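Local coordinates for protein pullulanase (Bacillus acidopullulyticus, PDB 2WAN) that hydrolyses alpha-1,6-glucosidic linkages in pullulan and probably in branched starch polysaccharides, as a debranching glycoside hydrolase, at residues A[164-176]-A[204-218]. Residues are numbered along the deposited sequence; the frame is centred on the assembly and turned at random.
Sequences VTAVLVGDLQQAL and TLPAGTYQYKIALDH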
ATOM      1  N   VAL A 164      -6.839  -0.305  29.257  1.00 31.47           N
ATOM      2  CA  VAL A 164      -7.823  -1.125  29.962  1.00 32.25           C
ATOM      3  C   VAL A 164      -9.144  -1.126  29.201  1.00 30.67           C
ATOM      4  O   VAL A 164      -9.713  -0.072  28.886  1.00 29.05           O
ATOM      5  CB  VAL A 164      -7.997  -0.782  31.495  1.00 33.83           C
ATOM      6  CG1 VAL A 164      -6.783  -0.036  32.072  1.00 36.11           C
ATOM      7  CG2 VAL A 164      -9.323  -0.089  31.806  1.00 36.23           C
ATOM      8  N   THR A 165      -9.593  -2.334  28.881  1.00 31.32           N
ATOM      9  CA  THR A 165     -10.851  -2.555  28.193  1.00 30.79           C
ATOM     10  C   THR A 165     -11.794  -3.162  29.226  1.00 29.41           C
ATOM     11  O   THR A 165     -11.687  -4.343  29.542  1.00 26.95           O
ATOM     12  CB  THR A 165     -10.665  -3.510  26.986  1.00 30.04           C
ATOM     13  OG1 THR A 165      -9.654  -2.983  26.124  1.00 33.79           O
ATOM     14  CG2 THR A 165     -11.958  -3.664  26.190  1.00 32.93           C
ATOM     15  N   ALA A 166     -12.684  -2.324  29.750  1.00 28.99           N
ATOM     16  CA  ALA A 166     -13.625  -2.707  30.801  1.00 30.96           C
ATOM     17  C   ALA A 166     -15.044  -2.432  30.333  1.00 29.96           C
ATOM     18  O   ALA A 166     -15.433  -1.282  30.124  1.00 29.37           O
ATOM     19  CB  ALA A 166     -13.326  -1.950  32.082  1.00 28.48           C
ATOM     20  N   VAL A 167     -15.811  -3.504  30.168  1.00 28.87           N
ATOM     21  CA  VAL A 167     -17.160  -3.415  29.635  1.00 25.82           C
ATOM     22  C   VAL A 167     -18.169  -3.800  30.708  1.00 26.90           C
ATOM     23  O   VAL A 167     -18.032  -4.850  31.351  1.00 25.75           O
ATOM     24  CB  VAL A 167     -17.336  -4.359  28.415  1.00 27.39           C
ATOM     25  CG1 VAL A 167     -18.805  -4.412  27.977  1.00 24.12           C
ATOM     26  CG2 VAL A 167     -16.399  -3.953  27.253  1.00 22.89           C
ATOM     27  N   LEU A 168     -19.173  -2.947  30.891  1.00 25.61           N
ATOM     28  CA  LEU A 168     -20.289  -3.230  31.789  1.00 27.53           C
ATOM     29  C   LEU A 168     -21.163  -4.320  31.173  1.00 29.14           C
ATOM     30  O   LEU A 168     -21.722  -4.153  30.075  1.00 29.41           O
ATOM     31  CB  LEU A 168     -21.106  -1.968  32.050  1.00 29.01           C
ATOM     32  CG  LEU A 168     -22.358  -2.074  32.924  1.00 27.67           C
ATOM     33  CD1 LEU A 168     -21.988  -2.348  34.358  1.00 29.53           C
ATOM     34  CD2 LEU A 168     -23.158  -0.793  32.843  1.00 23.23           C
ATOM     35  N   VAL A 169     -21.264  -5.441  31.877  1.00 26.76           N
ATOM     36  CA  VAL A 169     -22.034  -6.581  31.391  1.00 26.26           C
ATOM     37  C   VAL A 169     -23.147  -6.951  32.350  1.00 27.44           C
ATOM     38  O   VAL A 169     -23.000  -6.800  33.566  1.00 27.38           O
ATOM     39  CB  VAL A 169     -21.135  -7.817  31.134  1.00 26.03           C
ATOM     40  CG1 VAL A 169     -20.185  -7.538  30.008  1.00 23.68           C
ATOM     41  CG2 VAL A 169     -20.359  -8.196  32.389  1.00 26.81           C
ATOM     42  N   GLY A 170     -24.251  -7.456  31.803  1.00 26.51           N
ATOM     43  CA  GLY A 170     -25.377  -7.905  32.622  1.00 26.79           C
ATOM     44  C   GLY A 170     -26.678  -7.853  31.861  1.00 27.25           C
ATOM     45  O   GLY A 170     -26.675  -7.777  30.626  1.00 28.08           O
ATOM     46  N   ASP A 171     -27.789  -7.887  32.594  1.00 28.51           N
ATOM     47  CA  ASP A 171     -29.122  -7.835  31.979  1.00 30.14           C
ATOM     48  C   ASP A 171     -29.626  -6.390  31.807  1.00 31.20           C
ATOM     49  O   ASP A 171     -30.794  -6.149  31.468  1.00 31.14           O
ATOM     50  CB  ASP A 171     -30.124  -8.711  32.740  1.00 30.29           C
ATOM     51  CG  ASP A 171     -30.292  -8.299  34.194  1.00 30.40           C
ATOM     52  OD1 ASP A 171     -29.782  -7.239  34.597  1.00 33.60           O
ATOM     53  OD2 ASP A 171     -30.948  -9.048  34.942  1.00 31.95           O
ATOM     54  N   LEU A 172     -28.724  -5.442  32.043  1.00 31.47           N
ATOM     55  CA  LEU A 172     -28.992  -4.023  31.845  1.00 32.11           C
ATOM     56  C   LEU A 172     -28.406  -3.510  30.534  1.00 32.51           C
ATOM     57  O   LEU A 172     -28.503  -2.315  30.238  1.00 32.61           O
ATOM     58  CB  LEU A 172     -28.429  -3.200  33.009  1.00 30.56           C
ATOM     59  CG  LEU A 172     -27.103  -3.556  33.698  1.00 30.32           C
ATOM     60  CD1 LEU A 172     -25.926  -3.680  32.743  1.00 28.36           C
ATOM     61  CD2 LEU A 172     -26.802  -2.529  34.765  1.00 27.41           C
ATOM     62  N   GLN A 173     -27.794  -4.409  29.761  1.00 32.07           N
ATOM     63  CA  GLN A 173     -27.036  -4.014  28.574  1.00 33.20           C
ATOM     64  C   GLN A 173     -27.894  -3.521  27.409  1.00 35.79           C
ATOM     65  O   GLN A 173     -27.530  -2.557  26.733  1.00 35.73           O
ATOM     66  CB  GLN A 173     -26.087  -5.124  28.128  1.00 31.98           C
ATOM     67  CG  GLN A 173     -24.671  -4.931  28.647  1.00 31.88           C
ATOM     68  CD  GLN A 173     -23.707  -5.957  28.098  1.00 29.46           C
ATOM     69  OE1 GLN A 173     -22.881  -5.655  27.237  1.00 31.61           O
ATOM     70  NE2 GLN A 173     -23.818  -7.181  28.581  1.00 24.61           N
ATOM     71  N   GLN A 174     -29.025  -4.186  27.185  1.00 37.78           N
ATOM     72  CA  GLN A 174     -29.976  -3.775  26.156  1.00 40.76           C
ATOM     73  C   GLN A 174     -30.577  -2.421  26.494  1.00 41.25           C
ATOM     74  O   GLN A 174     -30.655  -1.542  25.629  1.00 43.20           O
ATOM     75  CB  GLN A 174     -31.073  -4.823  25.972  1.00 40.49           C
ATOM     76  CG  GLN A 174     -30.583  -6.078  25.276  1.00 42.35           C
ATOM     77  CD  GLN A 174     -31.686  -7.063  24.976  1.00 44.25           C
ATOM     78  OE1 GLN A 174     -31.619  -7.785  23.987  1.00 51.03           O
ATOM     79  NE2 GLN A 174     -32.704  -7.108  25.832  1.00 41.86           N
ATOM     80  N   ALA A 175     -30.972  -2.257  27.757  1.00 41.19           N
ATOM     81  CA  ALA A 175     -31.492  -0.990  28.278  1.00 42.38           C
ATOM     82  C   ALA A 175     -30.486   0.167  28.177  1.00 43.63           C
ATOM     83  O   ALA A 175     -30.857   1.335  28.315  1.00 45.18           O
ATOM     84  CB  ALA A 175     -31.959  -1.166  29.716  1.00 42.77           C
ATOM     85  N   LEU A 176     -29.222  -0.164  27.935  1.00 43.31           N
ATOM     86  CA  LEU A 176     -28.180   0.834  27.714  1.00 43.90           C
ATOM     87  C   LEU A 176     -27.729   0.861  26.253  1.00 44.21           C
ATOM     88  O   LEU A 176     -26.673   1.409  25.927  1.00 44.70           O
ATOM     89  CB  LEU A 176     -26.994   0.599  28.655  1.00 43.56           C
ATOM     90  CG  LEU A 176     -27.248   0.934  30.128  1.00 44.17           C
ATOM     91  CD1 LEU A 176     -26.088   0.503  31.014  1.00 40.78           C
ATOM     92  CD2 LEU A 176     -27.533   2.419  30.306  1.00 45.78           C
ATOM     93  N   THR A 204     -28.921   6.080  31.421  1.00 41.74           N
ATOM     94  CA  THR A 204     -30.230   6.115  32.070  1.00 42.96           C
ATOM     95  C   THR A 204     -30.915   4.761  31.963  1.00 41.45           C
ATOM     96  O   THR A 204     -31.029   4.194  30.878  1.00 41.82           O
ATOM     97  CB  THR A 204     -31.135   7.231  31.489  1.00 43.32           C
ATOM     98  OG1 THR A 204     -30.385   8.447  31.403  1.00 46.18           O
ATOM     99  CG2 THR A 204     -32.355   7.456  32.381  1.00 45.10           C
ATOM    100  N   LEU A 205     -31.355   4.257  33.111  1.00 41.22           N
ATOM    101  CA  LEU A 205     -32.006   2.959  33.218  1.00 41.91           C
ATOM    102  C   LEU A 205     -33.462   3.112  33.641  1.00 40.99           C
ATOM    103  O   LEU A 205     -33.757   3.883  34.553  1.00 41.13           O
ATOM    104  CB  LEU A 205     -31.258   2.090  34.239  1.00 40.06           C
ATOM    105  CG  LEU A 205     -30.409   0.874  33.835  1.00 42.40           C
ATOM    106  CD1 LEU A 205     -30.040   0.828  32.359  1.00 42.19           C
ATOM    107  CD2 LEU A 205     -29.165   0.771  34.717  1.00 41.26           C
ATOM    108  N   PRO A 206     -34.381   2.380  32.979  1.00 42.69           N
ATOM    109  CA  PRO A 206     -35.765   2.331  33.458  1.00 43.50           C
ATOM    110  C   PRO A 206     -35.860   1.628  34.814  1.00 44.58           C
ATOM    111  O   PRO A 206     -34.959   0.861  35.178  1.00 44.78           O
ATOM    112  CB  PRO A 206     -36.484   1.506  32.381  1.00 43.95           C
ATOM    113  CG  PRO A 206     -35.610   1.601  31.168  1.00 43.91           C
ATOM    114  CD  PRO A 206     -34.215   1.648  31.709  1.00 42.21           C
ATOM    115  N   ALA A 207     -36.938   1.894  35.550  1.00 44.54           N
ATOM    116  CA  ALA A 207     -37.193   1.250  36.840  1.00 43.92           C
ATOM    117  C   ALA A 207     -37.068  -0.272  36.753  1.00 43.77           C
ATOM    118  O   ALA A 207     -37.389  -0.868  35.721  1.00 43.81           O
ATOM    119  CB  ALA A 207     -38.572   1.633  37.354  1.00 43.77           C
ATOM    120  N   GLY A 208     -36.594  -0.892  37.833  1.00 43.69           N
ATOM    121  CA  GLY A 208     -36.532  -2.353  37.919  1.00 42.67           C
ATOM    122  C   GLY A 208     -35.282  -2.900  38.580  1.00 41.79           C
ATOM    123  O   GLY A 208     -34.417  -2.142  39.018  1.00 41.36           O
ATOM    124  N   THR A 209     -35.198  -4.228  38.651  1.00 41.03           N
ATOM    125  CA  THR A 209     -34.057  -4.921  39.254  1.00 39.80           C
ATOM    126  C   THR A 209     -33.129  -5.449  38.162  1.00 38.01           C
ATOM    127  O   THR A 209     -33.588  -6.024  37.171  1.00 39.68           O
ATOM    128  CB  THR A 209     -34.510  -6.088  40.161  1.00 40.30           C
ATOM    129  OG1 THR A 209     -35.326  -6.991  39.405  1.00 43.05           O
ATOM    130  CG2 THR A 209     -35.317  -5.576  41.343  1.00 40.56           C
ATOM    131  N   TYR A 210     -31.827  -5.245  38.344  1.00 35.19           N
ATOM    132  CA  TYR A 210     -30.821  -5.623  37.345  1.00 32.37           C
ATOM    133  C   TYR A 210     -29.658  -6.372  37.980  1.00 30.19           C
ATOM    134  O   TYR A 210     -29.503  -6.371  39.197  1.00 30.35           O
ATOM    135  CB  TYR A 210     -30.261  -4.377  36.661  1.00 33.86           C
ATOM    136  CG  TYR A 210     -31.276  -3.547  35.910  1.00 35.60           C
ATOM    137  CD1 TYR A 210     -31.572  -3.816  34.574  1.00 37.37           C
ATOM    138  CD2 TYR A 210     -31.931  -2.481  36.532  1.00 37.08           C
ATOM    139  CE1 TYR A 210     -32.502  -3.045  33.873  1.00 42.81           C
ATOM    140  CE2 TYR A 210     -32.862  -1.706  35.844  1.00 39.33           C
ATOM    141  CZ  TYR A 210     -33.141  -1.992  34.517  1.00 43.70           C
ATOM    142  OH  TYR A 210     -34.060  -1.228  33.834  1.00 43.99           O
ATOM    143  N   GLN A 211     -28.844  -7.009  37.147  1.00 28.44           N
ATOM    144  CA  GLN A 211     -27.579  -7.578  37.598  1.00 28.77           C
ATOM    145  C   GLN A 211     -26.458  -7.168  36.668  1.00 28.19           C
ATOM    146  O   GLN A 211     -26.656  -7.090  35.457  1.00 27.85           O
ATOM    147  CB  GLN A 211     -27.651  -9.099  37.659  1.00 27.30           C
ATOM    148  CG  GLN A 211     -28.228  -9.643  38.944  1.00 30.04           C
ATOM    149  CD  GLN A 211     -28.023 -11.136  39.054  1.00 32.11           C
ATOM    150  OE1 GLN A 211     -28.281 -11.735  40.091  1.00 31.98           O
ATOM    151  NE2 GLN A 211     -27.539 -11.742  37.983  1.00 32.66           N
ATOM    152  N   TYR A 212     -25.279  -6.911  37.231  1.00 26.85           N
ATOM    153  CA  TYR A 212     -24.131  -6.577  36.402  1.00 24.84           C
ATOM    154  C   TYR A 212     -22.775  -7.005  36.969  1.00 24.24           C
ATOM    155  O   TYR A 212     -22.643  -7.337  38.160  1.00 24.56           O
ATOM    156  CB  TYR A 212     -24.117  -5.079  36.085  1.00 24.77           C
ATOM    157  CG  TYR A 212     -23.625  -4.243  37.237  1.00 23.28           C
ATOM    158  CD1 TYR A 212     -22.272  -3.928  37.359  1.00 25.24           C
ATOM    159  CD2 TYR A 212     -24.506  -3.778  38.217  1.00 26.45           C
ATOM    160  CE1 TYR A 212     -21.800  -3.162  38.421  1.00 24.73           C
ATOM    161  CE2 TYR A 212     -24.045  -3.013  39.290  1.00 26.27           C
ATOM    162  CZ  TYR A 212     -22.688  -2.710  39.377  1.00 29.11           C
ATOM    163  OH  TYR A 212     -22.202  -1.959  40.422  1.00 28.17           O
ATOM    164  N   LYS A 213     -21.787  -6.990  36.073  1.00 22.37           N
ATOM    165  CA  LYS A 213     -20.376  -7.139  36.378  1.00 23.69           C
ATOM    166  C   LYS A 213     -19.586  -6.219  35.438  1.00 23.87           C
ATOM    167  O   LYS A 213     -20.162  -5.539  34.570  1.00 22.61           O
ATOM    168  CB  LYS A 213     -19.904  -8.584  36.155  1.00 22.91           C
ATOM    169  CG  LYS A 213     -20.585  -9.642  37.004  1.00 26.11           C
ATOM    170  CD  LYS A 213     -19.760 -10.912  37.026  1.00 25.42           C
ATOM    171  CE  LYS A 213     -18.651 -10.798  38.068  1.00 22.80           C
ATOM    172  NZ  LYS A 213     -17.781 -11.994  38.128  1.00 21.85           N
ATOM    173  N   ILE A 214     -18.271  -6.208  35.621  1.00 22.83           N
ATOM    174  CA  ILE A 214     -17.360  -5.589  34.666  1.00 23.14           C
ATOM    175  C   ILE A 214     -16.492  -6.696  34.088  1.00 23.02           C
ATOM    176  O   ILE A 214     -15.759  -7.373  34.831  1.00 23.23           O
ATOM    177  CB  ILE A 214     -16.479  -4.493  35.341  1.00 22.72           C
ATOM    178  CG1 ILE A 214     -17.336  -3.336  35.887  1.00 23.62           C
ATOM    179  CG2 ILE A 214     -15.382  -3.990  34.400  1.00 24.41           C
ATOM    180  CD1 ILE A 214     -18.029  -2.470  34.846  1.00 27.19           C
ATOM    181  N   ALA A 215     -16.582  -6.899  32.769  1.00 23.71           N
ATOM    182  CA  ALA A 215     -15.762  -7.895  32.083  1.00 24.19           C
ATOM    183  C   ALA A 215     -14.612  -7.216  31.370  1.00 24.39           C
ATOM    184  O   ALA A 215     -14.791  -6.160  30.762  1.00 25.73           O
ATOM    185  CB  ALA A 215     -16.604  -8.709  31.092  1.00 22.46           C
ATOM    186  N   LEU A 216     -13.439  -7.834  31.443  1.00 25.26           N
ATOM    187  CA  LEU A 216     -12.227  -7.281  30.840  1.00 27.41           C
ATOM    188  C   LEU A 216     -11.882  -7.926  29.504  1.00 27.68           C
ATOM    189  O   LEU A 216     -12.152  -9.112  29.280  1.00 28.18           O
ATOM    190  CB  LEU A 216     -11.033  -7.416  31.795  1.00 26.29           C
ATOM    191  CG  LEU A 216     -11.062  -6.682  33.144  1.00 30.70           C
ATOM    192  CD1 LEU A 216      -9.643  -6.580  33.705  1.00 30.95           C
ATOM    193  CD2 LEU A 216     -11.696  -5.308  33.046  1.00 29.05           C
ATOM    194  N   ASP A 217     -11.282  -7.131  28.618  1.00 29.36           N
ATOM    195  CA  ASP A 217     -10.641  -7.648  27.398  1.00 29.98           C
ATOM    196  C   ASP A 217     -11.561  -8.455  26.471  1.00 29.44           C
ATOM    197  O   ASP A 217     -11.099  -9.359  25.770  1.00 27.96           O
ATOM    198  CB  ASP A 217      -9.380  -8.448  27.755  1.00 31.78           C
ATOM    199  CG  ASP A 217      -8.418  -7.654  28.635  1.00 34.64           C
ATOM    200  OD1 ASP A 217      -8.255  -6.443  28.386  1.00 34.04           O
ATOM    201  OD2 ASP A 217      -7.835  -8.239  29.577  1.00 39.32           O
ATOM    202  N   HIS A 218     -12.849  -8.108  26.466  1.00 28.31           N
ATOM    203  CA  HIS A 218     -13.849  -8.720  25.577  1.00 31.37           C
ATOM    204  C   HIS A 218     -14.103 -10.216  25.807  1.00 31.64           C
ATOM    205  O   HIS A 218     -14.581 -10.909  24.903  1.00 33.12           O
ATOM    206  CB  HIS A 218     -13.517  -8.454  24.096  1.00 33.25           C
ATOM    207  CG  HIS A 218     -13.665  -7.022  23.685  1.00 35.77           C
ATOM    208  ND1 HIS A 218     -12.879  -6.443  22.713  1.00 42.44           N
ATOM    209  CD2 HIS A 218     -14.504  -6.051  24.117  1.00 39.48           C
ATOM    210  CE1 HIS A 218     -13.232  -5.180  22.557  1.00 44.04           C
ATOM    211  NE2 HIS A 218     -14.216  -4.917  23.398  1.00 43.82           N
TER
HETATM  212  O   HOH W   1      -8.136  -4.467  30.201  1.00 37.67           O
HETATM  213  O   HOH W   2     -31.953  -8.912  37.448  1.00 38.04           O
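Asp-171 reaches back to the backbone of Gln-211. Its CG lies between the backbone N and the carbonyl carbon (chi1 60°), which brings OD1 to Gln-211 N at 2.7 Å. This N-H points almost straight at the syn side of OD1, 28° out of the carboxylate plane. Asp-171 N returns a longer bond to Gln-211 O, and a water donates to OD2 and, weakly, to Thr-209 O. With an alanine here, Gln-211 N is likely to lose its carboxylate acceptor and the water its link to OD2, with the longer Asp-171 N bond left to tie the type I turn from Gly-170 to Gln-173 to the strand. Next in that turn, Leu-172 sets CB 3.6 Å from Tyr-210 CD1, while its CD2 meets Tyr-212 CB and Leu-205 CD2. Strands 166-170 and 208-216 pair antiparallel in the beta-sandwich of the pullulanase X25 domain. Paired bonds link Val-167 with Ala-215 and Val-169 with Lys-213. On the face turned to strand 238-245, the Leu-168 and Tyr-212 side chains cross obliquely, with Leu-168 CD1 3.4 Å from Tyr-212 CD1. Leu-168 CG stands anti to the backbone N, and the second torsion (69°) turns CD1 to that ring. Tyr-212 OH is hydrogen-bonded to Asp-253 OD1. Ala-166 CB sits against Ile-214 CG2 at 3.7 Å. On the other face, Val-169 CG1 touches Ala-215 CB. Beyond the strand end, Thr-165 CG2 makes a CH-pi contact over the His-218 ring, 4.1 Å from its centroid.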